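3-hydroxyadipyl-CoA dehydrogenase (Escherichia coli, PDB 3MOG) catalyses the NAD-dependent oxidation of 3-hydroxyadipyl-CoA to 3-oxoadipyl-CoA in the degradation of phenylacetate. Local coordinates at residues 343-348 against 389-394. Sequence-based numbering, arbitrary orientation.
Sequences VIDKMA and LIWRTV
Met347 lays its methyl group over one face of the Trp391 indole. Met347 CE sits 3.9 Å from the centroid of the five-membered ring of Trp391, 16° off the normal, a CH-pi contact. An extended chain beyond CG carries the thioether there, running antiparallel to the Ile390 side chain; Met347 SD lies 3.7 Å from Ile390 CG2. Val394, one turn along the helix, meets the same methyl, with Val394 CB 4.0 Å from Met347 CE. Trp432 and Leu436 of helix 429-436 also touch Met347.

The indole is gripped at its edge as well. Trp391 NE1 donates to the backbone O of Lys346 at 2.7 Å. The bond is nearly straight (168°), and the oxygen lies close to the ring plane.

Asp345, on strand 341-345, has CG anti to its backbone N (chi1 -175°), and its carboxylate meets the start of helix 390-406. Asp345 OD1 takes two amides: Ile390 N at 2.8 Å through the syn lone pair, and Leu389 N at 2.9 Å from above the carboxylate plane. Asp345 OD2 uses its syn lone pair for Trp391 N at 3.1 Å. An alanine here would remove the carboxylate that takes these three amides and would probably loosen the helix start against the strand.

The contact joins the reduced Rossmann-fold domain to the second C-terminal helical domain. A buried carboxylate on the N-terminal amides of a helix is probably stabilised by the helix dipole, which would be expected to keep Asp345 ionised.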
loop_
_atom_site.group_PDB
_atom_site.type_symbol
_atom_site.label_atom_id
_atom_site.label_comp_id
_atom_site.label_asym_id
_atom_site.label_seq_id
_atom_site.Cartn_x
_atom_site.Cartn_y
_atom_site.Cartn_z
ATOM N N VAL C 343 -6.141 -33.076 6.828
ATOM C CA VAL C 343 -6.756 -31.845 7.320
ATOM C C VAL C 343 -8.192 -31.720 6.773
ATOM O O VAL C 343 -8.419 -31.904 5.586
ATOM C CB VAL C 343 -5.885 -30.602 6.981
ATOM C CG1 VAL C 343 -6.701 -29.323 6.999
ATOM C CG2 VAL C 343 -4.721 -30.492 7.970
ATOM N N ILE C 344 -9.154 -31.440 7.648
ATOM C CA ILE C 344 -10.542 -31.283 7.231
ATOM C C ILE C 344 -11.059 -29.857 7.478
ATOM O O ILE C 344 -10.694 -29.190 8.451
ATOM C CB ILE C 344 -11.472 -32.356 7.885
ATOM C CG1 ILE C 344 -12.921 -32.185 7.459
ATOM C CG2 ILE C 344 -11.398 -32.323 9.404
ATOM C CD1 ILE C 344 -13.846 -33.248 8.015
ATOM N N ASP C 345 -11.914 -29.420 6.567
ATOM C CA ASP C 345 -12.516 -28.110 6.560
ATOM C C ASP C 345 -14.011 -28.345 6.536
ATOM O O ASP C 345 -14.579 -28.659 5.483
ATOM C CB ASP C 345 -12.091 -27.419 5.267
ATOM C CG ASP C 345 -12.544 -25.988 5.171
ATOM O OD1 ASP C 345 -12.771 -25.524 4.029
ATOM O OD2 ASP C 345 -12.645 -25.318 6.217
ATOM N N LYS C 346 -14.660 -28.213 7.689
ATOM C CA LYS C 346 -16.091 -28.535 7.772
ATOM C C LYS C 346 -16.853 -27.618 8.702
ATOM O O LYS C 346 -16.289 -27.127 9.685
ATOM C CB LYS C 346 -16.316 -29.996 8.203
ATOM C CG LYS C 346 -15.801 -30.354 9.601
ATOM C CD LYS C 346 -16.528 -31.556 10.203
ATOM C CE LYS C 346 -15.814 -32.053 11.469
ATOM N NZ LYS C 346 -16.557 -33.133 12.190
ATOM N N MET C 347 -18.123 -27.371 8.369
ATOM C CA MET C 347 -19.081 -26.826 9.341
ATOM C C MET C 347 -20.273 -27.773 9.497
ATOM O O MET C 347 -20.064 -28.941 9.797
ATOM C CB MET C 347 -19.470 -25.375 9.038
ATOM C CG MET C 347 -18.321 -24.390 9.361
ATOM S SD MET C 347 -18.698 -22.650 9.083
ATOM C CE MET C 347 -17.148 -21.923 9.553
ATOM N N ALA C 348 -21.503 -27.299 9.297
ATOM C CA ALA C 348 -22.685 -28.141 9.562
ATOM C C ALA C 348 -23.164 -28.913 8.338
ATOM O O ALA C 348 -23.669 -30.032 8.463
ATOM C CB ALA C 348 -23.824 -27.317 10.146
ATOM N N LEU C 389 -10.880 -23.541 2.972
ATOM C CA LEU C 389 -11.838 -22.714 2.227
ATOM C C LEU C 389 -12.894 -22.063 3.096
ATOM O O LEU C 389 -12.983 -20.834 3.167
ATOM C CB LEU C 389 -12.518 -23.531 1.111
ATOM C CG LEU C 389 -11.633 -24.068 -0.017
ATOM C CD1 LEU C 389 -12.462 -24.832 -1.037
ATOM C CD2 LEU C 389 -10.830 -22.931 -0.707
ATOM N N ILE C 390 -13.691 -22.904 3.736
ATOM C CA ILE C 390 -14.813 -22.486 4.536
ATOM C C ILE C 390 -14.300 -21.692 5.725
ATOM O O ILE C 390 -14.693 -20.542 5.901
ATOM C CB ILE C 390 -15.620 -23.723 5.014
ATOM C CG1 ILE C 390 -16.364 -24.367 3.839
ATOM C CG2 ILE C 390 -16.569 -23.361 6.147
ATOM C CD1 ILE C 390 -16.866 -25.807 4.133
ATOM N N TRP C 391 -13.396 -22.292 6.506
ATOM C CA TRP C 391 -12.905 -21.667 7.729
ATOM C C TRP C 391 -12.107 -20.417 7.441
ATOM O O TRP C 391 -12.253 -19.431 8.151
ATOM C CB TRP C 391 -12.148 -22.657 8.636
ATOM C CG TRP C 391 -13.126 -23.452 9.462
ATOM C CD1 TRP C 391 -13.785 -24.592 9.085
ATOM C CD2 TRP C 391 -13.609 -23.125 10.771
ATOM N NE1 TRP C 391 -14.632 -25.006 10.089
ATOM C CE2 TRP C 391 -14.545 -24.124 11.134
ATOM C CE3 TRP C 391 -13.335 -22.090 11.679
ATOM C CZ2 TRP C 391 -15.210 -24.117 12.362
ATOM C CZ3 TRP C 391 -13.991 -22.085 12.907
ATOM C CH2 TRP C 391 -14.922 -23.094 13.236
ATOM N N ARG C 392 -11.312 -20.452 6.373
ATOM C CA ARG C 392 -10.492 -19.306 5.965
ATOM C C ARG C 392 -11.365 -18.106 5.582
ATOM O O ARG C 392 -11.073 -16.969 5.986
ATOM C CB ARG C 392 -9.569 -19.714 4.806
ATOM C CG ARG C 392 -8.712 -18.599 4.251
ATOM C CD ARG C 392 -7.481 -19.150 3.626
ATOM N NE ARG C 392 -6.723 -18.104 2.937
ATOM C CZ ARG C 392 -5.517 -18.283 2.413
ATOM N NH1 ARG C 392 -4.937 -19.473 2.528
ATOM N NH2 ARG C 392 -4.890 -17.277 1.783
ATOM N N THR C 393 -12.452 -18.381 4.847
ATOM C CA THR C 393 -13.372 -17.347 4.347
ATOM C C THR C 393 -14.238 -16.767 5.468
ATOM O O THR C 393 -14.457 -15.547 5.534
ATOM C CB THR C 393 -14.294 -17.897 3.223
ATOM O OG1 THR C 393 -13.493 -18.358 2.121
ATOM C CG2 THR C 393 -15.258 -16.836 2.723
ATOM N N VAL C 394 -14.732 -17.640 6.347
ATOM C CA VAL C 394 -15.641 -17.194 7.404
ATOM C C VAL C 394 -14.875 -16.393 8.464
ATOM O O VAL C 394 -15.330 -15.333 8.855
ATOM C CB VAL C 394 -16.475 -18.349 7.994
ATOM C CG1 VAL C 394 -17.329 -17.852 9.137
ATOM C CG2 VAL C 394 -17.377 -18.989 6.908
#